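Local coordinates for telomerase reverse transcriptase (Candida tropicalis MYA-3404, PDB 6ZD1), which probably elongates telomeres as the catalytic subunit of telomerase, adding simple sequence repeats to chromosome ends by copying a template within the enzyme's RNA component, at residues 2-7 with 43-48; 181-186 with 235-240; 622-627 with 643-648; 81-86 with 111-116. One frame throughout, in Å; residues are numbered along the deposited sequence.

Along the chain the order is contact 1, contact 4, contact 2, contact 3, each closing before the next opens. Helix 158-179 ties the first three together: its side chains touch both contact 1 and contact 4, whose centres are 20 Å apart, and it runs directly into strand 180-184 of contact 2. Contact 2, its centre 20 Å from that of contact 4, joins this strand to the mixed sheet containing strand 231-237, and so the RNA-binding region to the reverse transcriptase region. Contact 3 lies between two later helices, 609-637 and 642-664, with its centre 26 Å from that of contact 4. The four thus sample successive parts of the telomerase core.

Contact 1 (2-7 with 43-48); sequences EIIRTN and RIISND
D48 and I4 carry most of this contact, in which a carboxylate near the C-terminal end of helix 36-50 gathers successive backbone N-H groups of the loop that leads into helix 8-14. With CG anti to its backbone N (chi1 -179°), D48 reaches out to the loop at residues 2-4. The N-H of I3 points between the two carboxylate oxygens and is shared by them, using the syn lone pair of each; I3 N stands 3.1 Å from D48 OD1. The neighbouring amides approach from outside the carboxylate plane: E2 N lies 3.2 Å from D48 OD1, while I4 N makes the shortest of these bonds, 2.7 Å to D48 OD2, with an N-H...O angle of 164°. Y53 adds its hydroxyl at OD1. So many donors fix the rotation of the group and would be expected to stabilise its negative charge.

Beside this polar cluster, I4 turns its side chain to the helix. Its extended CG1 arm brings CD1 3.7 Å from I44 CG2, and the same methyl rests 3.9 Å from I45 CG1, the side chains meeting at about right angles. L171 of helix 158-179 also packs on I4, and Y163 and W166 of that helix touch I44, placing the contact within the helical N-terminal part of the chain. Further along the loop, N7 N-caps helix 8-14 by accepting the N-H of E10 at OD1. I45 covers the backbone just there, its CD1 lying 3.6 Å from T6 O and 3.8 Å from N7 C.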
# COMPACT_ATOMS: atom_id res chain seq x y z
N GLU A 2 -17.16 9.94 -26.60
CA GLU A 2 -16.89 8.62 -26.03
C GLU A 2 -16.28 8.71 -24.63
O GLU A 2 -15.49 7.86 -24.23
CB GLU A 2 -15.97 7.83 -26.96
CG GLU A 2 -14.71 8.57 -27.36
CD GLU A 2 -13.92 7.83 -28.41
OE1 GLU A 2 -14.55 7.14 -29.25
OE2 GLU A 2 -12.68 7.93 -28.40
N ILE A 3 -16.66 9.76 -23.90
CA ILE A 3 -16.28 9.93 -22.51
C ILE A 3 -17.47 9.72 -21.58
O ILE A 3 -17.33 9.14 -20.50
CB ILE A 3 -15.63 11.31 -22.28
CG1 ILE A 3 -14.19 11.32 -22.81
CG2 ILE A 3 -15.65 11.70 -20.81
CD1 ILE A 3 -13.27 10.35 -22.10
N ILE A 4 -18.64 10.20 -21.98
CA ILE A 4 -19.89 10.00 -21.26
C ILE A 4 -20.65 8.88 -21.96
O ILE A 4 -21.09 9.04 -23.10
CB ILE A 4 -20.72 11.29 -21.21
CG1 ILE A 4 -19.83 12.47 -20.83
CG2 ILE A 4 -21.91 11.14 -20.26
CD1 ILE A 4 -20.53 13.81 -20.87
N ARG A 5 -20.80 7.74 -21.29
CA ARG A 5 -21.52 6.59 -21.83
C ARG A 5 -22.84 6.37 -21.08
O ARG A 5 -23.25 5.24 -20.82
CB ARG A 5 -20.65 5.34 -21.80
CG ARG A 5 -19.86 5.11 -23.11
CD ARG A 5 -18.50 4.45 -22.87
NE ARG A 5 -17.65 5.26 -22.01
CZ ARG A 5 -16.37 5.01 -21.75
NH1 ARG A 5 -15.77 3.95 -22.29
NH2 ARG A 5 -15.68 5.81 -20.94
N THR A 6 -23.49 7.48 -20.72
CA THR A 6 -24.85 7.48 -20.20
C THR A 6 -25.62 8.60 -20.89
O THR A 6 -25.02 9.55 -21.41
CB THR A 6 -24.88 7.66 -18.67
OG1 THR A 6 -24.08 8.78 -18.30
CG2 THR A 6 -24.35 6.42 -17.97
N ASN A 7 -26.94 8.48 -20.92
CA ASN A 7 -27.76 9.48 -21.59
C ASN A 7 -28.11 10.61 -20.63
O ASN A 7 -27.78 10.58 -19.44
CB ASN A 7 -29.01 8.84 -22.19
CG ASN A 7 -29.85 8.09 -21.17
OD1 ASN A 7 -29.78 8.35 -19.97
ND2 ASN A 7 -30.64 7.13 -21.64
N ARG A 43 -25.88 19.84 -23.30
CA ARG A 43 -24.79 20.50 -24.01
C ARG A 43 -23.45 19.85 -23.72
O ARG A 43 -22.57 19.83 -24.60
CB ARG A 43 -24.77 21.98 -23.66
CG ARG A 43 -25.85 22.78 -24.35
CD ARG A 43 -26.33 23.93 -23.48
NE ARG A 43 -25.27 24.89 -23.21
CZ ARG A 43 -25.23 25.67 -22.13
NH1 ARG A 43 -26.19 25.58 -21.22
NH2 ARG A 43 -24.24 26.53 -21.97
N ILE A 44 -23.26 19.30 -22.52
CA ILE A 44 -22.02 18.60 -22.21
C ILE A 44 -21.94 17.30 -22.99
O ILE A 44 -20.93 16.99 -23.63
CB ILE A 44 -21.89 18.37 -20.70
CG1 ILE A 44 -21.73 19.70 -19.97
CG2 ILE A 44 -20.72 17.44 -20.41
CD1 ILE A 44 -21.65 19.57 -18.47
N ILE A 45 -23.03 16.52 -22.98
CA ILE A 45 -23.05 15.26 -23.72
C ILE A 45 -22.90 15.53 -25.21
O ILE A 45 -22.24 14.76 -25.93
CB ILE A 45 -24.34 14.48 -23.40
CG1 ILE A 45 -24.32 14.02 -21.94
CG2 ILE A 45 -24.49 13.28 -24.32
CD1 ILE A 45 -25.50 13.15 -21.56
N SER A 46 -23.49 16.62 -25.71
CA SER A 46 -23.36 16.94 -27.12
C SER A 46 -21.92 17.27 -27.49
O SER A 46 -21.42 16.81 -28.52
CB SER A 46 -24.29 18.10 -27.49
OG SER A 46 -23.81 19.32 -26.96
N ASN A 47 -21.24 18.06 -26.66
CA ASN A 47 -19.84 18.35 -26.92
C ASN A 47 -19.00 17.09 -26.88
O ASN A 47 -18.03 16.96 -27.63
CB ASN A 47 -19.33 19.38 -25.91
CG ASN A 47 -19.95 20.74 -26.10
OD1 ASN A 47 -20.30 21.12 -27.22
ND2 ASN A 47 -20.09 21.49 -25.01
N ASP A 48 -19.37 16.14 -26.02
CA ASP A 48 -18.64 14.88 -25.92
C ASP A 48 -18.66 14.12 -27.24
O ASP A 48 -17.65 13.53 -27.64
CB ASP A 48 -19.23 14.04 -24.79
CG ASP A 48 -18.50 12.73 -24.60
OD1 ASP A 48 -17.30 12.65 -24.96
OD2 ASP A 48 -19.13 11.77 -24.11

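Contact 2 (181-186 with 235-240)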
# COMPACT_ATOMS: atom_id res chain seq x y z
N TYR A 181 -2.63 4.90 -18.34
CA TYR A 181 -2.57 3.95 -17.25
C TYR A 181 -1.78 4.61 -16.13
O TYR A 181 -0.71 5.17 -16.37
CB TYR A 181 -1.88 2.65 -17.69
CG TYR A 181 -1.69 1.64 -16.58
CD1 TYR A 181 -2.66 0.70 -16.29
CD2 TYR A 181 -0.52 1.63 -15.82
CE1 TYR A 181 -2.49 -0.23 -15.28
CE2 TYR A 181 -0.34 0.72 -14.81
CZ TYR A 181 -1.33 -0.21 -14.54
OH TYR A 181 -1.14 -1.13 -13.53
N VAL A 182 -2.33 4.58 -14.91
CA VAL A 182 -1.75 5.29 -13.77
C VAL A 182 -1.31 4.27 -12.73
O VAL A 182 -2.13 3.49 -12.23
CB VAL A 182 -2.73 6.29 -13.17
CG1 VAL A 182 -2.04 7.13 -12.10
CG2 VAL A 182 -3.32 7.18 -14.25
N THR A 183 -0.02 4.30 -12.40
CA THR A 183 0.56 3.45 -11.37
C THR A 183 1.49 4.28 -10.51
O THR A 183 2.18 5.17 -11.01
CB THR A 183 1.33 2.27 -11.99
OG1 THR A 183 2.08 1.59 -10.97
CG2 THR A 183 2.28 2.76 -13.07
N GLU A 184 1.49 4.02 -9.20
CA GLU A 184 2.48 4.63 -8.33
C GLU A 184 3.79 3.86 -8.42
O GLU A 184 3.80 2.63 -8.48
CB GLU A 184 1.98 4.69 -6.88
CG GLU A 184 1.81 3.35 -6.20
CD GLU A 184 1.05 3.46 -4.89
OE1 GLU A 184 0.21 4.38 -4.77
OE2 GLU A 184 1.30 2.64 -3.99
N SER A 185 4.89 4.60 -8.48
CA SER A 185 6.20 3.97 -8.57
C SER A 185 6.61 3.35 -7.24
O SER A 185 6.23 3.82 -6.16
CB SER A 185 7.26 4.98 -9.00
OG SER A 185 8.55 4.39 -9.00
N SER A 186 7.38 2.27 -7.32
CA SER A 186 8.17 1.80 -6.19
C SER A 186 9.47 2.61 -6.20
O SER A 186 10.36 2.38 -7.01
CB SER A 186 8.44 0.31 -6.30
OG SER A 186 9.19 0.01 -7.46
N LYS A 235 0.70 -7.61 -12.69
CA LYS A 235 0.72 -6.16 -12.56
C LYS A 235 2.17 -5.70 -12.48
O LYS A 235 2.99 -6.33 -11.80
CB LYS A 235 -0.06 -5.71 -11.31
CG LYS A 235 -0.61 -4.30 -11.40
CD LYS A 235 -1.54 -3.99 -10.24
CE LYS A 235 -0.79 -3.33 -9.09
NZ LYS A 235 -0.34 -1.95 -9.44
N LEU A 236 2.49 -4.63 -13.19
CA LEU A 236 3.85 -4.11 -13.27
C LEU A 236 3.96 -2.77 -12.56
O LEU A 236 3.01 -1.97 -12.57
CB LEU A 236 4.31 -3.99 -14.72
CG LEU A 236 4.44 -5.31 -15.47
CD1 LEU A 236 4.90 -5.09 -16.90
CD2 LEU A 236 5.38 -6.25 -14.73
N ILE A 237 5.10 -2.54 -11.92
CA ILE A 237 5.39 -1.33 -11.15
C ILE A 237 6.77 -0.81 -11.55
O ILE A 237 7.73 -1.59 -11.58
CB ILE A 237 5.32 -1.60 -9.64
CG1 ILE A 237 3.93 -2.07 -9.26
CG2 ILE A 237 5.69 -0.36 -8.84
CD1 ILE A 237 3.85 -2.64 -7.87
N PRO A 238 6.92 0.49 -11.81
CA PRO A 238 8.15 1.00 -12.45
C PRO A 238 9.40 1.01 -11.58
O PRO A 238 9.86 2.06 -11.12
CB PRO A 238 7.74 2.42 -12.86
CG PRO A 238 6.24 2.37 -12.96
CD PRO A 238 5.84 1.50 -11.81
N LYS A 239 9.96 -0.19 -11.37
CA LYS A 239 11.17 -0.40 -10.54
C LYS A 239 12.43 0.04 -11.29
O LYS A 239 13.18 -0.84 -11.76
CB LYS A 239 11.27 -1.87 -10.12
CG LYS A 239 10.95 -2.16 -8.66
CD LYS A 239 12.17 -2.37 -7.80
CE LYS A 239 11.85 -2.52 -6.33
NZ LYS A 239 11.98 -3.93 -5.88
N ARG A 240 12.64 1.36 -11.39
CA ARG A 240 13.84 1.94 -12.05
C ARG A 240 14.03 1.38 -13.47
O ARG A 240 13.22 1.71 -14.35
CB ARG A 240 15.09 1.69 -11.20
CG ARG A 240 14.87 1.86 -9.70
CD ARG A 240 16.14 1.64 -8.90
NE ARG A 240 16.48 2.78 -8.08
CZ ARG A 240 17.66 3.41 -8.11
NH1 ARG A 240 18.60 2.99 -8.93
NH2 ARG A 240 17.88 4.44 -7.31
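I237 lays its CG2 methyl over the backbone of residues 184-186, 3.5 Å from S186 N and 3.6 Å from E184 O. Here strand 180-184, one arm of a two-stranded antiparallel pair with strand 193-197, passes strand 231-237 of the mixed sheet. The axes of the two strand segments approach to 7.8 Å and are inclined at 61°, and side chains bridge them in place of a backbone ladder. One segment belongs to the telomerase RNA-binding region and the other to the reverse transcriptase region, so the contact joins the two.

Just beyond strand 231-237 the chain bends through two consecutive inverse gamma turns, centred on P238 and K239. P238 meets T183 tip to tip; T183 CG2 is 4.0 Å from P238 CG, and T183 OG1 is 3.9 Å from P238 CD. S186 OG stands between its backbone N and carbonyl carbon (chi1 62°), against K239 CG. At the far end Y181 touches K235 through its hydroxyl, while its ring stacks on W201 of helix 198-216. R244, from the next strand of the mixed sheet, packs against both I237 and S186.

The second turn is closed by the N-H of R240 donating to the carbonyl of P238. That carbonyl oxygen has another, weak donor across the contact: S185, its OG anti to the backbone N (chi1 176°), places this hydroxyl 3.4 Å from P238 O.

Contact 3 (622-627 with 643-648); sequences LTFEAI and YRFMKF
F645 is met along its rim by two side chains of the opposite helix. I627 CD1 lies 3.8 Å from F645 CE1, and F624 CE1 lies 4.0 Å from F645 CZ. Both partners sit near the plane of the F645 ring, and F645 CZ in turn lies in the plane of the F624 ring, so these two phenyl groups touch edge to edge, with neither ring face used between them. One turn away, F648 extends alongside: its CZ is 4.2 Å from T623 CG2, which also comes at the ring edge, and its CE2 is 4.3 Å from I627 CD1. The methyl of I627 thereby bridges the two phenylalanines.

F645 and F648 both hold CG anti to the backbone N (chi1 178° and 170°), which carries the rings toward the opposite helix. Such reach is needed, because the segments of helices 609-637 and 642-664 run nearly antiparallel, at 162°, with their axes 14.3 Å apart. The two helices follow one another in the chain as a helical hairpin, consistent with the helical C-terminal extension of telomerase. Other helices complete the packing: F586 of helix 582-596 stacks on F648, L589 touches I627, and I681 and S684 of helix 670-684 cover F624. F640, in the turn between the two helices, meets F645 with the ring planes at an inclination. The hydroxyl of T623 is turned back to the carbonyl of I619 in its own helix, leaving its methyl for F648. With no hydrogen bond crossing between the segments, cohesion here rests on dispersion and on burial of hydrocarbon.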
# COMPACT_ATOMS: atom_id res chain seq x y z
N LEU A 622 3.84 13.13 10.78
CA LEU A 622 4.16 14.27 9.92
C LEU A 622 2.96 15.19 9.76
O LEU A 622 3.10 16.42 9.75
CB LEU A 622 4.63 13.78 8.56
CG LEU A 622 6.02 13.15 8.58
CD1 LEU A 622 6.39 12.68 7.19
CD2 LEU A 622 7.03 14.17 9.10
N THR A 623 1.76 14.62 9.66
CA THR A 623 0.57 15.44 9.51
C THR A 623 0.32 16.28 10.76
O THR A 623 0.07 17.48 10.67
CB THR A 623 -0.64 14.57 9.19
OG1 THR A 623 -0.37 13.77 8.04
CG2 THR A 623 -1.86 15.44 8.91
N PHE A 624 0.44 15.67 11.94
CA PHE A 624 0.20 16.42 13.17
C PHE A 624 1.35 17.35 13.51
O PHE A 624 1.13 18.39 14.15
CB PHE A 624 -0.07 15.46 14.33
CG PHE A 624 -1.41 14.80 14.24
CD1 PHE A 624 -2.55 15.46 14.67
CD2 PHE A 624 -1.54 13.53 13.72
CE1 PHE A 624 -3.78 14.86 14.58
CE2 PHE A 624 -2.77 12.92 13.63
CZ PHE A 624 -3.90 13.59 14.06
N GLU A 625 2.57 17.02 13.08
CA GLU A 625 3.67 17.96 13.25
C GLU A 625 3.40 19.26 12.52
O GLU A 625 3.81 20.33 12.98
CB GLU A 625 4.99 17.34 12.76
CG GLU A 625 5.65 16.39 13.76
CD GLU A 625 6.69 15.49 13.12
OE1 GLU A 625 7.23 15.86 12.05
OE2 GLU A 625 6.96 14.41 13.68
N ALA A 626 2.68 19.20 11.39
CA ALA A 626 2.31 20.43 10.71
C ALA A 626 1.30 21.23 11.53
O ALA A 626 1.39 22.46 11.60
CB ALA A 626 1.74 20.11 9.32
N ILE A 627 0.37 20.54 12.18
CA ILE A 627 -0.62 21.22 13.01
C ILE A 627 0.07 21.91 14.19
O ILE A 627 -0.19 23.08 14.50
CB ILE A 627 -1.70 20.24 13.49
CG1 ILE A 627 -2.51 19.70 12.30
CG2 ILE A 627 -2.63 20.89 14.50
CD1 ILE A 627 -3.48 18.60 12.68
N TYR A 643 -14.92 20.90 16.67
CA TYR A 643 -15.82 20.05 15.88
C TYR A 643 -15.36 19.96 14.43
O TYR A 643 -15.41 18.89 13.83
CB TYR A 643 -17.25 20.58 15.97
CG TYR A 643 -17.85 20.52 17.36
CD1 TYR A 643 -18.03 19.30 18.00
CD2 TYR A 643 -18.23 21.68 18.02
CE1 TYR A 643 -18.57 19.24 19.28
CE2 TYR A 643 -18.78 21.63 19.30
CZ TYR A 643 -18.95 20.40 19.92
OH TYR A 643 -19.49 20.34 21.18
N ARG A 644 -14.87 21.07 13.88
CA ARG A 644 -14.28 21.02 12.54
C ARG A 644 -13.04 20.13 12.53
O ARG A 644 -12.80 19.40 11.56
CB ARG A 644 -13.94 22.43 12.06
CG ARG A 644 -13.17 22.49 10.77
CD ARG A 644 -12.92 23.93 10.33
NE ARG A 644 -14.17 24.67 10.15
CZ ARG A 644 -14.92 24.62 9.06
NH1 ARG A 644 -14.55 23.85 8.03
NH2 ARG A 644 -16.04 25.33 8.98
N PHE A 645 -12.28 20.15 13.62
CA PHE A 645 -11.08 19.32 13.71
C PHE A 645 -11.44 17.84 13.79
O PHE A 645 -10.70 17.00 13.28
CB PHE A 645 -10.25 19.73 14.92
CG PHE A 645 -9.02 18.90 15.12
CD1 PHE A 645 -8.02 18.87 14.16
CD2 PHE A 645 -8.85 18.16 16.28
CE1 PHE A 645 -6.88 18.11 14.35
CE2 PHE A 645 -7.71 17.40 16.48
CZ PHE A 645 -6.72 17.37 15.51
N MSE A 646 -12.58 17.51 14.40
CA MSE A 646 -12.96 16.11 14.56
C MSE A 646 -13.44 15.52 13.25
O MSE A 646 -13.15 14.37 12.93
CB MSE A 646 -14.03 15.97 15.62
CG MSE A 646 -13.49 16.14 17.03
SE MSE A 646 -14.89 15.98 18.37
CE MSE A 646 -14.91 17.82 18.99
N LYS A 647 -14.16 16.33 12.47
CA LYS A 647 -14.51 15.91 11.12
C LYS A 647 -13.25 15.62 10.31
O LYS A 647 -13.19 14.63 9.57
CB LYS A 647 -15.37 16.97 10.44
CG LYS A 647 -16.77 17.06 11.01
CD LYS A 647 -17.38 18.43 10.80
CE LYS A 647 -18.71 18.55 11.53
NZ LYS A 647 -19.18 19.95 11.61
N PHE A 648 -12.22 16.46 10.47
CA PHE A 648 -10.94 16.19 9.84
C PHE A 648 -10.36 14.87 10.33
O PHE A 648 -9.91 14.05 9.52
CB PHE A 648 -9.97 17.35 10.10
CG PHE A 648 -8.55 17.06 9.70
CD1 PHE A 648 -8.14 17.20 8.38
CD2 PHE A 648 -7.61 16.68 10.65
CE1 PHE A 648 -6.83 16.95 8.01
CE2 PHE A 648 -6.29 16.42 10.28
CZ PHE A 648 -5.91 16.56 8.96

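Contact 4 (81-86 with 111-116)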
# COMPACT_ATOMS: atom_id res chain seq x y z
N ARG A 81 1.71 18.35 -18.71
CA ARG A 81 1.04 18.00 -19.95
C ARG A 81 -0.21 17.17 -19.68
O ARG A 81 -1.19 17.25 -20.43
CB ARG A 81 1.99 17.26 -20.88
CG ARG A 81 1.37 16.82 -22.20
CD ARG A 81 0.97 18.02 -23.04
NE ARG A 81 1.99 18.37 -24.03
CZ ARG A 81 2.87 19.36 -23.88
NH1 ARG A 81 2.86 20.11 -22.78
NH2 ARG A 81 3.76 19.60 -24.83
N VAL A 82 -0.18 16.36 -18.61
CA VAL A 82 -1.38 15.63 -18.20
C VAL A 82 -2.48 16.60 -17.80
O VAL A 82 -3.64 16.46 -18.22
CB VAL A 82 -1.04 14.67 -17.04
CG1 VAL A 82 -2.32 14.05 -16.50
CG2 VAL A 82 -0.08 13.59 -17.50
N VAL A 83 -2.13 17.60 -17.00
CA VAL A 83 -3.13 18.57 -16.55
C VAL A 83 -3.66 19.37 -17.73
O VAL A 83 -4.87 19.61 -17.84
CB VAL A 83 -2.53 19.49 -15.46
CG1 VAL A 83 -3.48 20.64 -15.16
CG2 VAL A 83 -2.24 18.69 -14.21
N GLU A 84 -2.78 19.77 -18.65
CA GLU A 84 -3.20 20.58 -19.78
C GLU A 84 -4.20 19.82 -20.65
O GLU A 84 -5.21 20.39 -21.08
CB GLU A 84 -1.99 21.01 -20.60
CG GLU A 84 -2.31 22.01 -21.70
CD GLU A 84 -1.07 22.47 -22.46
OE1 GLU A 84 -0.00 21.85 -22.29
OE2 GLU A 84 -1.18 23.46 -23.23
N VAL A 85 -3.95 18.54 -20.91
CA VAL A 85 -4.88 17.74 -21.70
C VAL A 85 -6.24 17.67 -21.02
O VAL A 85 -7.28 17.85 -21.65
CB VAL A 85 -4.31 16.34 -21.97
CG1 VAL A 85 -5.37 15.44 -22.58
CG2 VAL A 85 -3.10 16.42 -22.88
N VAL A 86 -6.24 17.37 -19.72
CA VAL A 86 -7.49 17.24 -18.98
C VAL A 86 -8.29 18.54 -19.03
O VAL A 86 -9.49 18.53 -19.32
CB VAL A 86 -7.21 16.79 -17.53
CG1 VAL A 86 -8.49 16.81 -16.71
CG2 VAL A 86 -6.59 15.40 -17.53
N ARG A 111 -9.13 22.28 -8.08
CA ARG A 111 -9.50 21.03 -7.42
C ARG A 111 -9.32 19.85 -8.36
O ARG A 111 -9.06 18.73 -7.90
CB ARG A 111 -10.94 21.10 -6.91
CG ARG A 111 -11.25 22.27 -5.99
CD ARG A 111 -10.64 22.12 -4.61
NE ARG A 111 -9.21 22.41 -4.60
CZ ARG A 111 -8.70 23.63 -4.54
NH1 ARG A 111 -9.50 24.69 -4.48
NH2 ARG A 111 -7.38 23.80 -4.53
N ILE A 112 -9.44 20.08 -9.67
CA ILE A 112 -9.17 19.02 -10.63
C ILE A 112 -7.69 18.66 -10.63
O ILE A 112 -7.33 17.48 -10.72
CB ILE A 112 -9.65 19.43 -12.04
CG1 ILE A 112 -11.17 19.47 -12.10
CG2 ILE A 112 -9.12 18.46 -13.09
CD1 ILE A 112 -11.69 19.83 -13.48
N VAL A 113 -6.81 19.66 -10.55
CA VAL A 113 -5.38 19.38 -10.48
C VAL A 113 -5.06 18.61 -9.21
O VAL A 113 -4.29 17.64 -9.23
CB VAL A 113 -4.57 20.68 -10.57
CG1 VAL A 113 -3.08 20.37 -10.45
CG2 VAL A 113 -4.86 21.39 -11.88
N ASP A 114 -5.66 19.00 -8.08
CA ASP A 114 -5.46 18.24 -6.85
C ASP A 114 -5.95 16.81 -7.01
O ASP A 114 -5.31 15.86 -6.55
CB ASP A 114 -6.18 18.93 -5.68
CG ASP A 114 -5.51 20.21 -5.25
OD1 ASP A 114 -4.40 20.51 -5.74
OD2 ASP A 114 -6.10 20.93 -4.41
N PHE A 115 -7.09 16.64 -7.68
CA PHE A 115 -7.62 15.30 -7.93
C PHE A 115 -6.72 14.50 -8.86
O PHE A 115 -6.60 13.28 -8.71
CB PHE A 115 -9.04 15.42 -8.49
CG PHE A 115 -9.81 14.14 -8.47
CD1 PHE A 115 -9.99 13.44 -7.29
CD2 PHE A 115 -10.41 13.66 -9.63
CE1 PHE A 115 -10.72 12.26 -7.27
CE2 PHE A 115 -11.14 12.48 -9.62
CZ PHE A 115 -11.30 11.78 -8.43
N LEU A 116 -6.07 15.17 -9.81
CA LEU A 116 -5.10 14.50 -10.67
C LEU A 116 -3.79 14.20 -9.95
O LEU A 116 -3.07 13.29 -10.36
CB LEU A 116 -4.82 15.34 -11.93
CG LEU A 116 -5.99 15.59 -12.87
CD1 LEU A 116 -5.58 16.49 -14.04
CD2 LEU A 116 -6.56 14.28 -13.39
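V83, V86, I112, V113 and L116 make the contact with aliphatic side chains alone, and the flat groups flank it. The R111 guanidinium receives D114 OD2 at its edge, only 5° from its plane, in a salt bridge within one helix; R111 NH2 is 3.1 Å from D114 OD2, and the oxygen is approached from above the carboxylate plane. The other carboxylate oxygen of D114 pairs with R117. On the other helix R81 and E84 attract by charge only, E84 OE1 lying well out of the guanidinium plane. The ring of F115 points off to helix 158-179, where it meets F168 edge-to-face.

Between these flanks helices 79-93 and 104-117 of the telomerase RNA-binding domain cross, the axes of their segments 10.6 Å apart at closest approach and at 130° between chain directions. The backbones come nearest at V83 and V113, whose side chains meet at about a right angle, V83 CG1 3.6 Å from V113 CG2. L116 fills the next position. Its CD1 reaches V86 tip to tip, 3.8 Å from V86 CG2, and also touches V83 CG2 at 4.0 Å, spanning one turn of the opposing helix. V86 CG1, anti to its backbone N (chi1 173°), extends to I112 CG2 at 4.0 Å.

Neighbouring elements close over this apolar seam: W180 of strand 180-184 packs against V82 and V86, and V176 of helix 158-179 against L116. The carbonyl oxygen of L116 accepts a hydrogen bond from the hydroxyl of Y195, on strand 193-197.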